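Local coordinates for protein 4-alpha-glucanotransferase (Corynebacterium glutamicum, PDB 5B68) that belongs to the amylomaltase (disproportionating enzyme) family and combines an N-terminal beta-sandwich domain with a larger TIM-barrel domain, at residues 101-106 / 138-143; 228-233 / 285-290; 253-258 / 303-308; 529-534 / 560-565. One frame throughout, in Å; residues are numbered along the deposited sequence.

From the N terminus, interaction 1 comes first: it closes the 31 residues between segments 101-106 and 138-143, at neighbouring strands of the beta sandwich, and lies in a different domain family from the rest. Interactions 2 and 3 cross along the chain, since 253-258 falls inside the loop closed by 228-233 and 285-290, while 303-308 lies beyond it. Together they tie the long excursion after strand 215-218 to helices 286-301 and 307-338. Interaction 4, in series with the others, joins the end of barrel strand 528-531 to the loop after its neighbour 553-556. Its nearest atoms are about 8 Å from those of interaction 2, without touching, whereas interaction 3 sits farther out at the surface.

Interaction 1. Residues 101-106 / 138-143; sequences IELEDG and DLPLGW
Leu139 is the hub of the buried half of this contact, its two methyl branches dividing between two partners. CD1 of Leu139 meets CD1 of Ile101 at 4.1 Å, the two side chains reaching toward each other tip to tip, while CD2 of Leu139 lies against CD2 of Leu103, where the chains pass at a slant. The other branch of Leu103 turns to the proline: its CD1 rests 4.0 Å from CD of Pro140, a second tip-to-tip approach that brings the apolar cluster out to an exposed ring.

The solvent side is polar and rests on Glu104, an exposed residue of the type I turn from Leu103 to Gly106. CG of Glu104 stands anti to the backbone N (chi1 -171°), and the extended chain beyond it runs beside Trp143, pointing the same way. At its end OE2 of Glu104 accepts a hydrogen bond of 2.9 Å from Trp143 N, nearly straight at 171° although the N-H comes from above the carboxylate plane. The same oxygen sits at the edge of the indole, in its plane, with the carboxylate turned 80° from the ring; the indole NE1 itself bonds to Glu497.

Strand 98-102 pairs antiparallel with strands 108-114 and 142-150 in the mixed sheet of the sandwich. Ile101 and Leu139 also touch Leu159 of strand 153-162, and Trp143 forms a cation-pi contact with Arg444.

Interaction 2. Residues 228-233 / 285-290; sequences PPTEDS and ERNDVY
Asn287 reaches across to the backbone of the loop, where its OD1 accepts from Thr230 N at 2.9 Å. The donor is tilted 25° from the carbonyl plane, and the N-H angle of 149° makes the bond somewhat bent. Around this bond the two prolines, joined by a cis peptide, pack on the first turn of the helix: CG of Pro228 lies 3.5 Å from Asn287 O, CD of Pro228 meets CD2 of Tyr290, and CB of Pro229 touches the Asn287 amide. CG2 of Thr230 points in between Arg286 CB and Tyr290 CD2.

Farther along, Arg286 extends from CG to NE toward Asp232. Its NH2 makes a salt bridge of 3.3 Å with Asp232 OD1, a long and bent bond (N-H angle 137°) that approaches from above the carboxylate plane, while Asp232 O stands 3.5 Å over the centre of the guanidinium. A water links Asp232 OD1 to Arg286 N.

In the next shell, OE2 of Glu285, the N-cap residue, accepts from Asn287 N at 2.7 Å and so holds the start of the helix. Arg286 NH1 bonds to Trp673 O and its guanidinium makes a cation-pi contact with Tyr185. Glu225 grips Thr230 OG1 through OE1 and Tyr290 OH through its carbonyl.

The contact thus lays the loop that follows strand 215-218 over the N-terminal turn of helix 286-301, whose Val289 packs on Phe274 of helix 261-277.

Interaction 3. Residues 253-258 / 303-308; sequences IPEFNQ and MPRSSE
Glu255 and Met303 bring their CA atoms to 6.3 Å, the nearest backbone approach between a 3-10 turn and the run leading into helix 307-338. The turn, residues 254-258, is held by i to i+3 bonds such as Gln258 N to Glu255 O. Opposite it, 303-305 is irregular up to Ser306, the N-cap, whose OG accepts from Arg309 N.

Met303 fits against the end of the turn. Its chi2 of -64° turns SD to 3.4 Å from Gln258 O. The CG of Met303 lies 3.6 Å from Glu255 O. The carboxylate of Glu255, on a chain folded back by a chi2 of 71°, meets the aliphatic part of Arg305, with OE2 of Glu255 3.6 Å from Arg305 CG. The two charged groups do not touch, and their planes are turned 70° from each other.

Two waters bridge the segments. One donates to Glu255 OE2 at 2.8 Å and accepts from Ser306 N; the other, weakly held by Glu255 OE1, accepts from Arg305 NH1 and sits in the guanidinium plane. Direct ion pairs lie to the side: Glu255 with Arg309, Arg305 with Glu310. The buried carboxylate of Glu255 is thus met by Arg309 and by two waters, one of them weakly bound. The segments are joined by van der Waals contacts, several of them to oxygen atoms, and by water bridges, with Arg309 probably compensating much of the carboxylate's charge.

Interaction 4. Residues 529-534 / 560-565; sequences TSILWF and HDLPPT
Leu562 and Phe534 reach toward each other tip to tip, with CD1 of Leu562 3.5 Å from CZ of the ring. Both leucine methyls and CG gather round that single ring corner. CG of Leu562, anti to the carbonyl carbon (chi1 -77°), itself lies 4.0 Å from Phe534 CZ. The same CD1 comes up to the edge of Trp533, 4.1 Å from its CD1, and lies 4.3 Å from CG2 of Ile531, so one methyl serves three residues on the opposing segment.

Thr565 approaches the indole at another part of its rim. Its CG2 lies in the ring plane, 3.8 Å from CZ2 of Trp533, and the two side chains pass at a slant. Between these two edge contacts a water accepts from Trp533 NE1 at 3.0 Å and donates to Pro563 O at 2.7 Å and to Thr565 OG1. The buried indole N-H is thereby satisfied through solvent, while Thr565 OG1 has a further partner in Asp652. Leu532 CD2 lies over one face of the indole, toward its rim, and Tyr568 stacks with the ring.

Strands 528-531 and 553-556 are adjacent and parallel, and the contact joins the C-terminal end of 528-531 and the 3-10 turn after it to the loop between 553-556 and helix 565-569. This is the end of a TIM barrel where active sites lie, and beside the contact His560 NE2 and Asp561 OD2 hydrogen-bond a bound BTB molecule, consistent with a pocket there.

Interaction 1. Residues 101-106 / 138-143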
loop_
_atom_site.group_PDB
_atom_site.type_symbol
_atom_site.label_atom_id
_atom_site.label_comp_id
_atom_site.label_asym_id
_atom_site.label_seq_id
_atom_site.Cartn_x
_atom_site.Cartn_y
_atom_site.Cartn_z
ATOM N N ILE A 101 -10.717 26.632 17.484
ATOM C CA ILE A 101 -9.736 25.781 16.879
ATOM C C ILE A 101 -8.426 25.844 17.643
ATOM O O ILE A 101 -7.928 26.940 17.973
ATOM C CB ILE A 101 -9.526 26.216 15.406
ATOM C CG1 ILE A 101 -10.806 26.059 14.593
ATOM C CG2 ILE A 101 -8.321 25.478 14.789
ATOM C CD1 ILE A 101 -10.728 26.786 13.271
ATOM N N GLU A 102 -7.783 24.687 17.852
ATOM C CA GLU A 102 -6.407 24.635 18.316
ATOM C C GLU A 102 -5.627 24.014 17.175
ATOM O O GLU A 102 -5.879 22.906 16.792
ATOM C CB GLU A 102 -6.283 23.814 19.615
ATOM C CG GLU A 102 -4.789 23.640 19.939
ATOM C CD GLU A 102 -4.406 23.455 21.399
ATOM O OE1 GLU A 102 -3.469 22.647 21.624
ATOM O OE2 GLU A 102 -4.975 24.168 22.297
ATOM N N LEU A 103 -4.717 24.777 16.601
ATOM C CA LEU A 103 -3.859 24.266 15.540
ATOM C C LEU A 103 -2.851 23.251 16.068
ATOM O O LEU A 103 -2.583 23.119 17.281
ATOM C CB LEU A 103 -3.164 25.409 14.835
ATOM C CG LEU A 103 -4.037 26.409 14.132
ATOM C CD1 LEU A 103 -3.120 27.426 13.474
ATOM C CD2 LEU A 103 -4.971 25.802 13.098
ATOM N N GLU A 104 -2.271 22.520 15.140
ATOM C CA GLU A 104 -1.272 21.511 15.413
ATOM C C GLU A 104 -0.102 22.088 16.245
ATOM O O GLU A 104 0.426 21.400 17.098
ATOM C CB GLU A 104 -0.730 20.952 14.083
ATOM C CG GLU A 104 0.162 19.732 14.291
ATOM C CD GLU A 104 0.510 19.005 12.969
ATOM O OE1 GLU A 104 1.370 18.131 13.037
ATOM O OE2 GLU A 104 0.024 19.347 11.894
ATOM N N ASP A 105 0.285 23.320 15.975
ATOM C CA ASP A 105 1.430 23.949 16.633
ATOM C C ASP A 105 1.081 24.600 17.941
ATOM O O ASP A 105 1.992 25.125 18.581
ATOM C CB ASP A 105 2.143 24.940 15.712
ATOM C CG ASP A 105 1.330 26.161 15.383
ATOM O OD1 ASP A 105 0.213 26.389 15.877
ATOM O OD2 ASP A 105 1.862 26.962 14.593
ATOM N N GLY A 106 -0.198 24.595 18.334
ATOM C CA GLY A 106 -0.651 25.143 19.638
ATOM C C GLY A 106 -1.334 26.509 19.553
ATOM O O GLY A 106 -1.913 26.976 20.509
ATOM N N ASP A 138 -7.912 30.426 5.783
ATOM C CA ASP A 138 -6.463 30.561 5.794
ATOM C C ASP A 138 -5.728 29.696 6.816
ATOM O O ASP A 138 -4.682 30.074 7.288
ATOM C CB ASP A 138 -6.044 32.021 5.943
ATOM C CG ASP A 138 -6.374 32.589 7.294
ATOM O OD1 ASP A 138 -7.121 31.958 8.043
ATOM O OD2 ASP A 138 -5.883 33.680 7.603
ATOM N N LEU A 139 -6.300 28.567 7.196
ATOM C CA LEU A 139 -5.605 27.659 8.081
ATOM C C LEU A 139 -4.452 26.970 7.348
ATOM O O LEU A 139 -4.553 26.675 6.180
ATOM C CB LEU A 139 -6.566 26.612 8.633
ATOM C CG LEU A 139 -7.788 27.102 9.405
ATOM C CD1 LEU A 139 -8.593 25.926 9.898
ATOM C CD2 LEU A 139 -7.403 27.982 10.569
ATOM N N PRO A 140 -3.366 26.716 8.051
ATOM C CA PRO A 140 -2.245 25.970 7.471
ATOM C C PRO A 140 -2.655 24.523 7.292
ATOM O O PRO A 140 -3.562 24.040 7.996
ATOM C CB PRO A 140 -1.138 26.113 8.546
ATOM C CG PRO A 140 -1.850 26.330 9.813
ATOM C CD PRO A 140 -3.114 27.062 9.484
ATOM N N LEU A 141 -1.894 23.826 6.479
ATOM C CA LEU A 141 -1.999 22.364 6.374
ATOM C C LEU A 141 -1.758 21.735 7.709
ATOM O O LEU A 141 -1.016 22.276 8.485
ATOM C CB LEU A 141 -0.976 21.854 5.371
ATOM C CG LEU A 141 -1.112 22.348 3.934
ATOM C CD1 LEU A 141 -0.068 21.638 3.066
ATOM C CD2 LEU A 141 -2.447 22.051 3.350
ATOM N N GLY A 142 -2.435 20.627 8.000
ATOM C CA GLY A 142 -2.011 19.811 9.126
ATOM C C GLY A 142 -3.156 19.350 9.972
ATOM O O GLY A 142 -4.330 19.279 9.542
ATOM N N TRP A 143 -2.759 18.936 11.171
ATOM C CA TRP A 143 -3.585 18.173 12.076
ATOM C C TRP A 143 -3.983 19.018 13.258
ATOM O O TRP A 143 -3.285 19.084 14.236
ATOM C CB TRP A 143 -2.808 16.926 12.535
ATOM C CG TRP A 143 -2.533 16.060 11.392
ATOM C CD1 TRP A 143 -1.475 16.128 10.552
ATOM C CD2 TRP A 143 -3.383 15.044 10.885
ATOM N NE1 TRP A 143 -1.596 15.198 9.561
ATOM C CE2 TRP A 143 -2.766 14.518 9.744
ATOM C CE3 TRP A 143 -4.600 14.516 11.291
ATOM C CZ2 TRP A 143 -3.326 13.487 9.014
ATOM C CZ3 TRP A 143 -5.149 13.499 10.569
ATOM C CH2 TRP A 143 -4.523 12.996 9.436
#

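Interaction 2. Residues 228-233 / 285-290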
loop_
_atom_site.group_PDB
_atom_site.type_symbol
_atom_site.label_atom_id
_atom_site.label_comp_id
_atom_site.label_asym_id
_atom_site.label_seq_id
_atom_site.Cartn_x
_atom_site.Cartn_y
_atom_site.Cartn_z
ATOM N N PRO A 228 9.382 -16.674 12.881
ATOM C CA PRO A 228 8.906 -17.631 11.878
ATOM C C PRO A 228 7.954 -18.647 12.487
ATOM O O PRO A 228 8.087 -18.854 13.670
ATOM C CB PRO A 228 10.175 -18.343 11.424
ATOM C CG PRO A 228 11.287 -17.815 12.231
ATOM C CD PRO A 228 10.768 -16.917 13.286
ATOM N N PRO A 229 6.964 -19.297 11.716
ATOM C CA PRO A 229 6.969 -18.976 10.280
ATOM C C PRO A 229 6.320 -17.655 9.917
ATOM O O PRO A 229 5.415 -17.225 10.594
ATOM C CB PRO A 229 6.176 -20.114 9.657
ATOM C CG PRO A 229 5.106 -20.338 10.616
ATOM C CD PRO A 229 5.822 -20.324 11.924
ATOM N N THR A 230 6.768 -17.054 8.822
ATOM C CA THR A 230 6.353 -15.707 8.445
ATOM C C THR A 230 5.777 -15.723 6.998
ATOM O O THR A 230 6.115 -16.604 6.202
ATOM C CB THR A 230 7.492 -14.682 8.706
ATOM O OG1 THR A 230 6.947 -13.357 8.660
ATOM C CG2 THR A 230 8.630 -14.834 7.712
ATOM N N GLU A 231 4.860 -14.804 6.738
ATOM C CA GLU A 231 4.166 -14.647 5.453
ATOM C C GLU A 231 5.152 -14.257 4.359
ATOM O O GLU A 231 5.884 -13.283 4.509
ATOM C CB GLU A 231 3.097 -13.529 5.604
ATOM C CG GLU A 231 2.274 -13.149 4.408
ATOM C CD GLU A 231 1.606 -14.342 3.745
ATOM O OE1 GLU A 231 0.899 -15.100 4.463
ATOM O OE2 GLU A 231 1.811 -14.543 2.526
ATOM N N ASP A 232 5.186 -15.032 3.281
ATOM C CA ASP A 232 5.986 -14.662 2.079
ATOM C C ASP A 232 5.461 -13.396 1.363
ATOM O O ASP A 232 6.250 -12.569 0.888
ATOM C CB ASP A 232 5.947 -15.802 1.053
ATOM C CG ASP A 232 6.749 -17.050 1.473
ATOM O OD1 ASP A 232 7.743 -16.981 2.175
ATOM O OD2 ASP A 232 6.393 -18.140 0.988
ATOM N N SER A 233 4.141 -13.282 1.215
ATOM C CA SER A 233 3.557 -12.116 0.524
ATOM C C SER A 233 3.778 -10.777 1.218
ATOM O O SER A 233 3.297 -10.541 2.322
ATOM C CB SER A 233 2.087 -12.276 0.276
ATOM O OG SER A 233 1.591 -11.214 -0.507
ATOM N N GLU A 285 14.137 -18.676 1.170
ATOM C CA GLU A 285 13.520 -19.208 2.434
ATOM C C GLU A 285 13.692 -18.147 3.519
ATOM O O GLU A 285 14.787 -17.911 4.026
ATOM C CB GLU A 285 14.101 -20.572 2.901
ATOM C CG GLU A 285 13.469 -21.116 4.208
ATOM C CD GLU A 285 11.912 -21.167 4.227
ATOM O OE1 GLU A 285 11.356 -22.171 3.704
ATOM O OE2 GLU A 285 11.206 -20.217 4.751
ATOM N N ARG A 286 12.571 -17.515 3.844
ATOM C CA ARG A 286 12.569 -16.459 4.830
ATOM C C ARG A 286 12.716 -17.067 6.218
ATOM O O ARG A 286 13.363 -16.468 7.092
ATOM C CB ARG A 286 11.294 -15.685 4.723
ATOM C CG ARG A 286 11.186 -14.789 3.491
ATOM C CD ARG A 286 9.836 -14.154 3.395
ATOM N NE ARG A 286 9.800 -13.188 2.292
ATOM C CZ ARG A 286 9.644 -13.480 0.998
ATOM N NH1 ARG A 286 9.700 -12.515 0.112
ATOM N NH2 ARG A 286 9.465 -14.722 0.561
ATOM N N ASN A 287 12.136 -18.264 6.429
ATOM C CA ASN A 287 12.000 -18.724 7.851
ATOM C C ASN A 287 13.287 -18.971 8.545
ATOM O O ASN A 287 13.485 -18.454 9.643
ATOM C CB ASN A 287 11.004 -19.870 8.020
ATOM C CG ASN A 287 9.584 -19.425 7.710
ATOM O OD1 ASN A 287 9.233 -18.258 7.933
ATOM N ND2 ASN A 287 8.761 -20.338 7.196
ATOM N N ASP A 288 14.210 -19.725 7.958
ATOM C CA ASP A 288 15.503 -19.945 8.684
ATOM C C ASP A 288 16.392 -18.714 8.737
ATOM O O ASP A 288 17.067 -18.463 9.720
ATOM C CB ASP A 288 16.264 -21.209 8.223
ATOM C CG ASP A 288 16.501 -21.267 6.735
ATOM O OD1 ASP A 288 16.168 -20.329 5.989
ATOM O OD2 ASP A 288 17.015 -22.305 6.288
ATOM N N VAL A 289 16.340 -17.903 7.690
ATOM C CA VAL A 289 17.038 -16.589 7.732
ATOM C C VAL A 289 16.505 -15.703 8.887
ATOM O O VAL A 289 17.290 -15.132 9.659
ATOM C CB VAL A 289 16.917 -15.795 6.392
ATOM C CG1 VAL A 289 17.627 -14.435 6.519
ATOM C CG2 VAL A 289 17.567 -16.591 5.236
ATOM N N TYR A 290 15.197 -15.698 9.040
ATOM C CA TYR A 290 14.580 -14.792 10.049
ATOM C C TYR A 290 14.942 -15.269 11.465
ATOM O O TYR A 290 15.395 -14.489 12.311
ATOM C CB TYR A 290 13.068 -14.778 9.855
ATOM C CG TYR A 290 12.307 -13.654 10.537
ATOM C CD1 TYR A 290 12.936 -12.503 10.985
ATOM C CD2 TYR A 290 10.938 -13.787 10.736
ATOM C CE1 TYR A 290 12.180 -11.466 11.596
ATOM C CE2 TYR A 290 10.186 -12.751 11.302
ATOM C CZ TYR A 290 10.823 -11.611 11.744
ATOM O OH TYR A 290 10.033 -10.612 12.308
HETATM O O HOH W 1 5.534 -19.555 6.519
HETATM O O HOH W 2 10.286 -17.979 1.993
#

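Interaction 3. Residues 253-258 / 303-308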
loop_
_atom_site.group_PDB
_atom_site.type_symbol
_atom_site.label_atom_id
_atom_site.label_comp_id
_atom_site.label_asym_id
_atom_site.label_seq_id
_atom_site.Cartn_x
_atom_site.Cartn_y
_atom_site.Cartn_z
ATOM N N ILE A 253 24.566 -2.897 12.452
ATOM C CA ILE A 253 24.132 -2.263 13.683
ATOM C C ILE A 253 25.408 -1.798 14.451
ATOM O O ILE A 253 26.286 -2.620 14.690
ATOM C CB ILE A 253 23.284 -3.212 14.548
ATOM C CG1 ILE A 253 22.053 -3.802 13.829
ATOM C CG2 ILE A 253 22.867 -2.474 15.829
ATOM C CD1 ILE A 253 21.483 -5.075 14.460
ATOM N N PRO A 254 25.515 -0.530 14.856
ATOM C CA PRO A 254 26.760 -0.132 15.523
ATOM C C PRO A 254 27.134 -1.022 16.732
ATOM O O PRO A 254 28.309 -1.329 16.903
ATOM C CB PRO A 254 26.475 1.296 15.988
ATOM C CG PRO A 254 25.590 1.826 14.895
ATOM C CD PRO A 254 24.688 0.667 14.548
ATOM N N GLU A 255 26.150 -1.492 17.478
ATOM C CA GLU A 255 26.429 -2.284 18.696
ATOM C C GLU A 255 26.875 -3.722 18.365
ATOM O O GLU A 255 27.390 -4.434 19.259
ATOM C CB GLU A 255 25.223 -2.303 19.659
ATOM C CG GLU A 255 24.944 -0.988 20.407
ATOM C CD GLU A 255 24.393 0.090 19.489
ATOM O OE1 GLU A 255 23.663 -0.294 18.535
ATOM O OE2 GLU A 255 24.694 1.292 19.658
ATOM N N PHE A 256 26.695 -4.168 17.110
ATOM C CA PHE A 256 27.194 -5.462 16.633
ATOM C C PHE A 256 28.682 -5.618 16.975
ATOM O O PHE A 256 29.154 -6.701 17.402
ATOM C CB PHE A 256 27.050 -5.581 15.114
ATOM C CG PHE A 256 27.651 -6.837 14.536
ATOM C CD1 PHE A 256 26.933 -8.000 14.517
ATOM C CD2 PHE A 256 28.941 -6.831 14.026
ATOM C CE1 PHE A 256 27.485 -9.157 14.002
ATOM C CE2 PHE A 256 29.498 -7.989 13.508
ATOM C CZ PHE A 256 28.769 -9.149 13.506
ATOM N N ASN A 257 29.385 -4.505 16.833
ATOM C CA ASN A 257 30.821 -4.481 16.999
ATOM C C ASN A 257 31.258 -4.623 18.442
ATOM O O ASN A 257 32.436 -4.804 18.686
ATOM C CB ASN A 257 31.374 -3.211 16.371
ATOM C CG ASN A 257 30.986 -3.112 14.898
ATOM O OD1 ASN A 257 31.299 -4.020 14.142
ATOM N ND2 ASN A 257 30.197 -2.088 14.518
ATOM N N GLN A 258 30.313 -4.550 19.387
ATOM C CA GLN A 258 30.601 -4.772 20.793
ATOM C C GLN A 258 30.476 -6.219 21.161
ATOM O O GLN A 258 30.825 -6.605 22.274
ATOM C CB GLN A 258 29.657 -3.902 21.680
ATOM C CG GLN A 258 29.931 -2.396 21.609
ATOM C CD GLN A 258 28.762 -1.553 22.140
ATOM O OE1 GLN A 258 28.139 -1.913 23.143
ATOM N NE2 GLN A 258 28.473 -0.412 21.487
ATOM N N MET A 303 23.821 -5.434 24.355
ATOM C CA MET A 303 24.972 -4.549 24.362
ATOM C C MET A 303 24.560 -3.172 24.780
ATOM O O MET A 303 23.480 -2.724 24.406
ATOM C CB MET A 303 25.597 -4.431 22.971
ATOM C CG MET A 303 26.173 -5.709 22.408
ATOM S SD MET A 303 27.589 -6.317 23.414
ATOM C CE MET A 303 26.729 -7.658 24.198
ATOM N N PRO A 304 25.411 -2.490 25.549
ATOM C CA PRO A 304 25.067 -1.171 26.060
ATOM C C PRO A 304 25.299 -0.123 25.016
ATOM O O PRO A 304 26.289 -0.180 24.274
ATOM C CB PRO A 304 26.023 -0.987 27.256
ATOM C CG PRO A 304 27.205 -1.829 26.895
ATOM C CD PRO A 304 26.637 -3.017 26.182
ATOM N N ARG A 305 24.400 0.846 24.960
ATOM C CA ARG A 305 24.515 1.924 23.990
ATOM C C ARG A 305 25.260 3.090 24.549
ATOM O O ARG A 305 25.196 3.361 25.733
ATOM C CB ARG A 305 23.101 2.382 23.547
ATOM C CG ARG A 305 22.487 1.518 22.449
ATOM C CD ARG A 305 21.128 2.075 22.020
ATOM N NE ARG A 305 20.236 1.911 23.135
ATOM C CZ ARG A 305 19.714 0.755 23.546
ATOM N NH1 ARG A 305 19.881 -0.358 22.861
ATOM N NH2 ARG A 305 18.949 0.745 24.629
ATOM N N SER A 306 25.981 3.778 23.690
ATOM C CA SER A 306 26.565 5.041 24.054
ATOM C C SER A 306 25.443 5.993 24.308
ATOM O O SER A 306 24.315 5.778 23.877
ATOM C CB SER A 306 27.422 5.583 22.926
ATOM O OG SER A 306 26.591 5.966 21.853
ATOM N N SER A 307 25.742 7.082 24.988
ATOM C CA SER A 307 24.682 7.989 25.372
ATOM C C SER A 307 24.090 8.709 24.156
ATOM O O SER A 307 22.914 9.047 24.190
ATOM C CB SER A 307 25.191 8.975 26.411
ATOM O OG SER A 307 26.102 9.832 25.773
ATOM N N GLU A 308 24.864 8.940 23.088
ATOM C CA GLU A 308 24.291 9.570 21.884
ATOM C C GLU A 308 23.281 8.582 21.267
ATOM O O GLU A 308 22.138 8.945 20.999
ATOM C CB GLU A 308 25.342 10.005 20.865
ATOM C CG GLU A 308 24.713 10.741 19.670
ATOM C CD GLU A 308 25.706 11.480 18.776
ATOM O OE1 GLU A 308 25.314 12.490 18.136
ATOM O OE2 GLU A 308 26.873 11.052 18.694
HETATM O O HOH W 3 21.509 -0.864 20.233
HETATM O O HOH W 4 26.648 2.111 21.465
#

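Interaction 4. Residues 529-534 / 560-565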
loop_
_atom_site.group_PDB
_atom_site.type_symbol
_atom_site.label_atom_id
_atom_site.label_comp_id
_atom_site.label_asym_id
_atom_site.label_seq_id
_atom_site.Cartn_x
_atom_site.Cartn_y
_atom_site.Cartn_z
ATOM N N THR A 529 -1.328 4.618 -13.095
ATOM C CA THR A 529 -0.384 3.591 -13.526
ATOM C C THR A 529 -0.823 3.075 -14.907
ATOM O O THR A 529 -1.957 2.629 -15.057
ATOM C CB THR A 529 -0.338 2.396 -12.540
ATOM O OG1 THR A 529 -1.675 1.912 -12.319
ATOM C CG2 THR A 529 0.196 2.832 -11.239
ATOM N N SER A 530 0.072 3.167 -15.883
ATOM C CA SER A 530 -0.099 2.602 -17.220
ATOM C C SER A 530 0.894 1.470 -17.413
ATOM O O SER A 530 2.110 1.641 -17.126
ATOM C CB SER A 530 0.224 3.665 -18.207
ATOM O OG SER A 530 -0.673 4.729 -18.238
ATOM N N ILE A 531 0.420 0.320 -17.831
ATOM C CA ILE A 531 1.254 -0.886 -17.973
ATOM C C ILE A 531 1.160 -1.303 -19.448
ATOM O O ILE A 531 0.054 -1.559 -19.975
ATOM C CB ILE A 531 0.772 -2.006 -17.021
ATOM C CG1 ILE A 531 0.868 -1.532 -15.570
ATOM C CG2 ILE A 531 1.629 -3.272 -17.124
ATOM C CD1 ILE A 531 0.315 -2.566 -14.584
ATOM N N LEU A 532 2.302 -1.289 -20.120
ATOM C CA LEU A 532 2.311 -1.367 -21.591
ATOM C C LEU A 532 1.409 -2.545 -22.068
ATOM O O LEU A 532 0.561 -2.360 -22.897
ATOM C CB LEU A 532 3.748 -1.632 -22.075
ATOM C CG LEU A 532 3.835 -2.131 -23.538
ATOM C CD1 LEU A 532 3.782 -0.905 -24.395
ATOM C CD2 LEU A 532 5.049 -2.938 -23.851
ATOM N N TRP A 533 1.583 -3.717 -21.493
ATOM C CA TRP A 533 0.892 -4.923 -22.030
ATOM C C TRP A 533 -0.637 -4.829 -21.930
ATOM O O TRP A 533 -1.336 -5.482 -22.691
ATOM C CB TRP A 533 1.356 -6.189 -21.342
ATOM C CG TRP A 533 2.756 -6.532 -21.423
ATOM C CD1 TRP A 533 3.615 -6.683 -20.377
ATOM C CD2 TRP A 533 3.527 -6.750 -22.611
ATOM N NE1 TRP A 533 4.858 -7.022 -20.821
ATOM C CE2 TRP A 533 4.844 -7.056 -22.194
ATOM C CE3 TRP A 533 3.226 -6.743 -23.978
ATOM C CZ2 TRP A 533 5.865 -7.356 -23.099
ATOM C CZ3 TRP A 533 4.250 -6.999 -24.888
ATOM C CH2 TRP A 533 5.547 -7.296 -24.446
ATOM N N PHE A 534 -1.146 -4.001 -21.007
ATOM C CA PHE A 534 -2.605 -3.815 -20.841
ATOM C C PHE A 534 -3.191 -2.638 -21.537
ATOM O O PHE A 534 -4.405 -2.464 -21.508
ATOM C CB PHE A 534 -2.958 -3.716 -19.344
ATOM C CG PHE A 534 -2.418 -4.832 -18.512
ATOM C CD1 PHE A 534 -2.393 -6.137 -18.976
ATOM C CD2 PHE A 534 -2.000 -4.595 -17.202
ATOM C CE1 PHE A 534 -1.907 -7.173 -18.185
ATOM C CE2 PHE A 534 -1.516 -5.639 -16.386
ATOM C CZ PHE A 534 -1.482 -6.932 -16.879
ATOM N N HIS A 560 5.331 -6.619 -11.099
ATOM C CA HIS A 560 5.627 -7.802 -10.292
ATOM C C HIS A 560 4.562 -8.902 -10.424
ATOM O O HIS A 560 4.854 -10.025 -10.067
ATOM C CB HIS A 560 5.799 -7.389 -8.791
ATOM C CG HIS A 560 4.584 -6.755 -8.219
ATOM N ND1 HIS A 560 4.293 -5.417 -8.342
ATOM C CD2 HIS A 560 3.504 -7.317 -7.615
ATOM C CE1 HIS A 560 3.113 -5.170 -7.801
ATOM N NE2 HIS A 560 2.608 -6.316 -7.368
ATOM N N ASP A 561 3.371 -8.583 -10.910
ATOM C CA ASP A 561 2.341 -9.608 -11.104
ATOM C C ASP A 561 2.364 -10.250 -12.520
ATOM O O ASP A 561 1.475 -11.039 -12.831
ATOM C CB ASP A 561 0.940 -9.025 -10.844
ATOM C CG ASP A 561 0.666 -8.751 -9.347
ATOM O OD1 ASP A 561 1.155 -9.509 -8.525
ATOM O OD2 ASP A 561 -0.064 -7.805 -9.032
ATOM N N LEU A 562 3.319 -9.886 -13.381
ATOM C CA LEU A 562 3.430 -10.468 -14.727
ATOM C C LEU A 562 4.755 -11.169 -14.870
ATOM O O LEU A 562 5.739 -10.899 -14.135
ATOM C CB LEU A 562 3.348 -9.376 -15.792
ATOM C CG LEU A 562 1.953 -8.885 -16.026
ATOM C CD1 LEU A 562 1.970 -7.562 -16.777
ATOM C CD2 LEU A 562 1.167 -9.941 -16.788
ATOM N N PRO A 563 4.840 -12.082 -15.824
ATOM C CA PRO A 563 6.198 -12.584 -16.107
ATOM C C PRO A 563 7.073 -11.420 -16.642
ATOM O O PRO A 563 6.558 -10.546 -17.308
ATOM C CB PRO A 563 5.942 -13.642 -17.191
ATOM C CG PRO A 563 4.536 -14.077 -16.946
ATOM C CD PRO A 563 3.828 -12.771 -16.652
ATOM N N PRO A 564 8.329 -11.368 -16.250
ATOM C CA PRO A 564 9.244 -10.388 -16.837
ATOM C C PRO A 564 9.274 -10.463 -18.355
ATOM O O PRO A 564 8.884 -11.472 -18.932
ATOM C CB PRO A 564 10.553 -10.770 -16.280
ATOM C CG PRO A 564 10.215 -11.345 -14.929
ATOM C CD PRO A 564 9.014 -12.182 -15.233
ATOM N N THR A 565 9.651 -9.372 -18.972
ATOM C CA THR A 565 9.464 -9.223 -20.428
ATOM C C THR A 565 10.188 -10.304 -21.230
ATOM O O THR A 565 9.649 -10.723 -22.261
ATOM C CB THR A 565 9.876 -7.857 -20.843
ATOM O OG1 THR A 565 9.171 -6.914 -20.046
ATOM C CG2 THR A 565 9.551 -7.567 -22.316
HETATM O O HOH W 5 6.671 -8.395 -18.934
#